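Local coordinates for protein CD160 antigen (Homo sapiens, PDB 6NGG) that acts as an immune-cell receptor for MHC class I molecules and the TNF-receptor family member TNFRSF14 (HVEM), delivering stimulatory or inhibitory signals, at residues C19-K24 against F31-C36. The protein carries 1 engineered substitution. Sequence-based numbering, arbitrary orientation.
Engineered in segment 31-36: Met33 (natural residue Val).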
ATOM      1  N   CYS A  19       3.340  -0.487  -0.065  1.00 15.27           N
ATOM      2  CA  CYS A  19       2.707  -1.721   0.380  1.00 16.47           C
ATOM      3  C   CYS A  19       3.260  -2.918  -0.448  1.00 16.74           C
ATOM      4  O   CYS A  19       3.328  -2.802  -1.661  1.00 14.82           O
ATOM      5  CB  CYS A  19       1.257  -1.639   0.103  1.00 20.34           C
ATOM      6  SG  CYS A  19       0.321  -0.280   0.841  1.00 22.91           S
ATOM      7  N   THR A  20       3.616  -4.022   0.225  1.00 13.99           N
ATOM      8  CA  THR A  20       4.254  -5.176  -0.404  1.00 15.20           C
ATOM      9  C   THR A  20       3.572  -6.421   0.066  1.00 13.25           C
ATOM     10  O   THR A  20       3.491  -6.691   1.288  1.00 15.66           O
ATOM     11  CB  THR A  20       5.739  -5.248  -0.097  1.00 14.07           C
ATOM     12  OG1 THR A  20       6.281  -4.004  -0.348  1.00 17.26           O
ATOM     13  CG2 THR A  20       6.435  -6.260  -0.970  1.00 14.32           C
ATOM     14  N   VAL A  21       2.937  -7.073  -0.865  1.00 13.57           N
ATOM     15  CA  VAL A  21       2.391  -8.391  -0.647  1.00 15.19           C
ATOM     16  C   VAL A  21       3.432  -9.437  -0.989  1.00 14.76           C
ATOM     17  O   VAL A  21       3.975  -9.423  -2.048  1.00 14.05           O
ATOM     18  CB  VAL A  21       1.145  -8.635  -1.547  1.00 16.10           C
ATOM     19  CG1 VAL A  21       0.601 -10.028  -1.341  1.00 15.66           C
ATOM     20  CG2 VAL A  21       0.086  -7.575  -1.325  1.00 16.89           C
ATOM     21  N   TRP A  22       3.639 -10.349  -0.065  1.00 14.30           N
ATOM     22  CA  TRP A  22       4.521 -11.477  -0.226  1.00 15.00           C
ATOM     23  C   TRP A  22       3.673 -12.719  -0.500  1.00 15.93           C
ATOM     24  O   TRP A  22       2.581 -12.915   0.093  1.00 15.99           O
ATOM     25  CB  TRP A  22       5.365 -11.698   1.017  1.00 14.51           C
ATOM     26  CG  TRP A  22       6.204 -10.458   1.289  1.00 14.96           C
ATOM     27  CD1 TRP A  22       5.810  -9.331   1.923  1.00 15.96           C
ATOM     28  CD2 TRP A  22       7.530 -10.241   0.855  1.00 14.24           C
ATOM     29  NE1 TRP A  22       6.819  -8.399   1.931  1.00 15.74           N
ATOM     30  CE2 TRP A  22       7.891  -8.928   1.261  1.00 16.82           C
ATOM     31  CE3 TRP A  22       8.426 -10.973   0.045  1.00 14.90           C
ATOM     32  CZ2 TRP A  22       9.140  -8.342   0.923  1.00 13.74           C
ATOM     33  CZ3 TRP A  22       9.675 -10.400  -0.275  1.00 14.79           C
ATOM     34  CH2 TRP A  22      10.031  -9.112   0.207  1.00 14.61           C
ATOM     35  N   HIS A  23       4.163 -13.509  -1.431  1.00 15.68           N
ATOM     36  CA  HIS A  23       3.419 -14.642  -1.951  1.00 16.89           C
ATOM     37  C   HIS A  23       4.357 -15.655  -2.556  1.00 18.63           C
ATOM     38  O   HIS A  23       5.445 -15.346  -2.895  1.00 16.35           O
ATOM     39  CB  HIS A  23       2.445 -14.148  -3.011  1.00 17.33           C
ATOM     40  CG  HIS A  23       3.038 -13.278  -4.082  1.00 16.06           C
ATOM     41  ND1 HIS A  23       3.774 -13.775  -5.127  1.00 16.37           N
ATOM     42  CD2 HIS A  23       2.880 -11.951  -4.331  1.00 16.41           C
ATOM     43  CE1 HIS A  23       4.117 -12.782  -5.937  1.00 17.28           C
ATOM     44  NE2 HIS A  23       3.538 -11.673  -5.492  1.00 16.12           N
ATOM     45  N   LYS A  24       3.932 -16.895  -2.601  1.00 20.74           N
ATOM     46  CA  LYS A  24       4.592 -17.877  -3.445  1.00 21.66           C
ATOM     47  C   LYS A  24       4.703 -17.447  -4.864  1.00 20.64           C
ATOM     48  O   LYS A  24       3.795 -16.764  -5.416  1.00 20.25           O
ATOM     49  CB  LYS A  24       3.751 -19.132  -3.485  1.00 26.88           C
ATOM     50  CG  LYS A  24       4.325 -20.219  -2.692  1.00 29.18           C
ATOM     51  CD  LYS A  24       3.846 -20.204  -1.313  1.00 30.34           C
ATOM     52  CE  LYS A  24       3.754 -21.661  -0.891  1.00 38.32           C
ATOM     53  NZ  LYS A  24       3.413 -21.700   0.558  1.00 45.60           N
ATOM     54  N   PHE A  31      -5.051 -10.935  -7.154  1.00 16.97           N
ATOM     55  CA  PHE A  31      -5.390 -10.091  -5.983  1.00 18.28           C
ATOM     56  C   PHE A  31      -5.224  -8.624  -6.381  1.00 16.46           C
ATOM     57  O   PHE A  31      -4.459  -8.306  -7.275  1.00 15.85           O
ATOM     58  CB  PHE A  31      -4.568 -10.406  -4.700  1.00 16.40           C
ATOM     59  CG  PHE A  31      -3.092 -10.316  -4.873  1.00 15.54           C
ATOM     60  CD1 PHE A  31      -2.411  -9.063  -4.783  1.00 14.23           C
ATOM     61  CD2 PHE A  31      -2.356 -11.459  -5.124  1.00 16.08           C
ATOM     62  CE1 PHE A  31      -1.065  -8.975  -4.952  1.00 14.65           C
ATOM     63  CE2 PHE A  31      -0.968 -11.357  -5.301  1.00 18.31           C
ATOM     64  CZ  PHE A  31      -0.316 -10.106  -5.198  1.00 17.65           C
ATOM     65  N   VAL A  32      -5.969  -7.759  -5.716  1.00 15.88           N
ATOM     66  CA  VAL A  32      -5.803  -6.313  -5.792  1.00 13.73           C
ATOM     67  C   VAL A  32      -5.234  -5.812  -4.474  1.00 14.25           C
ATOM     68  O   VAL A  32      -5.609  -6.266  -3.397  1.00 13.77           O
ATOM     69  CB  VAL A  32      -7.137  -5.609  -6.149  1.00 14.94           C
ATOM     70  CG1 VAL A  32      -8.223  -5.894  -5.108  1.00 16.22           C
ATOM     71  CG2 VAL A  32      -6.966  -4.121  -6.342  1.00 14.23           C
ATOM     72  N   MET A  33      -4.294  -4.878  -4.599  1.00 13.45           N
ATOM     73  CA  MET A  33      -3.654  -4.184  -3.490  1.00 13.01           C
ATOM     74  C   MET A  33      -4.235  -2.792  -3.434  1.00 12.43           C
ATOM     75  O   MET A  33      -4.541  -2.197  -4.447  1.00 12.13           O
ATOM     76  CB  MET A  33      -2.140  -4.063  -3.709  1.00 12.99           C
ATOM     77  CG  MET A  33      -1.372  -5.416  -3.788  1.00 13.89           C
ATOM     78  SD  MET A  33       0.458  -5.249  -4.222  1.00  9.27           S
ATOM     79  CE  MET A  33       0.414  -4.802  -5.938  1.00 13.68           C
ATOM     80  N   PHE A  34      -4.343  -2.253  -2.236  1.00 13.20           N
ATOM     81  CA  PHE A  34      -4.848  -0.888  -2.052  1.00 13.77           C
ATOM     82  C   PHE A  34      -4.435  -0.295  -0.698  1.00 12.81           C
ATOM     83  O   PHE A  34      -4.071  -0.960   0.204  1.00 11.44           O
ATOM     84  CB  PHE A  34      -6.383  -0.853  -2.287  1.00 14.08           C
ATOM     85  CG  PHE A  34      -7.185  -1.921  -1.504  1.00 13.65           C
ATOM     86  CD1 PHE A  34      -7.313  -3.223  -1.981  1.00 14.75           C
ATOM     87  CD2 PHE A  34      -7.824  -1.587  -0.322  1.00 15.76           C
ATOM     88  CE1 PHE A  34      -8.015  -4.169  -1.287  1.00 15.31           C
ATOM     89  CE2 PHE A  34      -8.550  -2.530   0.381  1.00 16.47           C
ATOM     90  CZ  PHE A  34      -8.609  -3.837  -0.091  1.00 15.68           C
ATOM     91  N   LEU A  35      -4.457   1.008  -0.636  1.00 13.51           N
ATOM     92  CA  LEU A  35      -4.001   1.730   0.517  1.00 13.59           C
ATOM     93  C   LEU A  35      -5.153   2.613   0.898  1.00 14.12           C
ATOM     94  O   LEU A  35      -5.660   3.369   0.054  1.00 12.35           O
ATOM     95  CB  LEU A  35      -2.788   2.610   0.091  1.00 12.92           C
ATOM     96  CG  LEU A  35      -2.359   3.654   1.173  1.00 13.85           C
ATOM     97  CD1 LEU A  35      -1.696   2.944   2.352  1.00 13.69           C
ATOM     98  CD2 LEU A  35      -1.456   4.664   0.664  1.00 12.65           C
ATOM     99  N   CYS A  36      -5.537   2.539   2.170  1.00 16.14           N
ATOM    100  CA  CYS A  36      -6.615   3.387   2.712  1.00 16.66           C
ATOM    101  C   CYS A  36      -6.119   4.324   3.820  1.00 15.44           C
ATOM    102  O   CYS A  36      -5.103   4.038   4.481  1.00 15.43           O
ATOM    103  CB  CYS A  36      -7.715   2.475   3.279  1.00 19.82           C
ATOM    104  SG  CYS A  36      -8.641   1.507   2.067  1.00 21.55           S
TER
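Val21 meets Phe31 and Met33 at once, and following its branches outward illustrates how one apolar residue of strand 14-22 packs against two residues of the facing strand. CB already lies 4.1 Å from CE1 of Phe31. From there the two methyls part company. CG1, anti to the backbone N (chi1 178°), settles over one face of the Phe31 ring, 4.0 Å from its CZ atom. CG2 turns instead to Met33 and touches both its CG, at 3.6 Å, and its SD. Met33, an engineered residue that is valine in the natural sequence, runs extended as far as SD and then bends at its end; its CG also lies in the plane of the Phe31 ring, at the edge.

The setting is the core of the V-type immunoglobulin domain, a beta-sandwich in which strand 14-22 belongs to one antiparallel sheet and strand 31-37 to the other. The axes of segments 19-22 and 31-36 approach to 8.3 Å, their chain directions 148° apart; at that spacing the backbones do not pair, and side chains join the layers. Here Cys19 forms the intersheet disulfide with Cys87, and its SG rests 4.1 Å from CD1 of Leu35.

Beyond Val21, where strand 14-22 has given way to loop, CD2 of His23 approaches CZ of Phe31 at 3.8 Å, the two ring planes inclined at 53°. The imidazole is gripped through both nitrogens: ND1 donates to O of Lys24 at 3.0 Å, reaching that carbonyl from above its plane, and NE2 is hydrogen-bonded to Ser68 OG, which should restrain rotation of the buried ring beside Phe31.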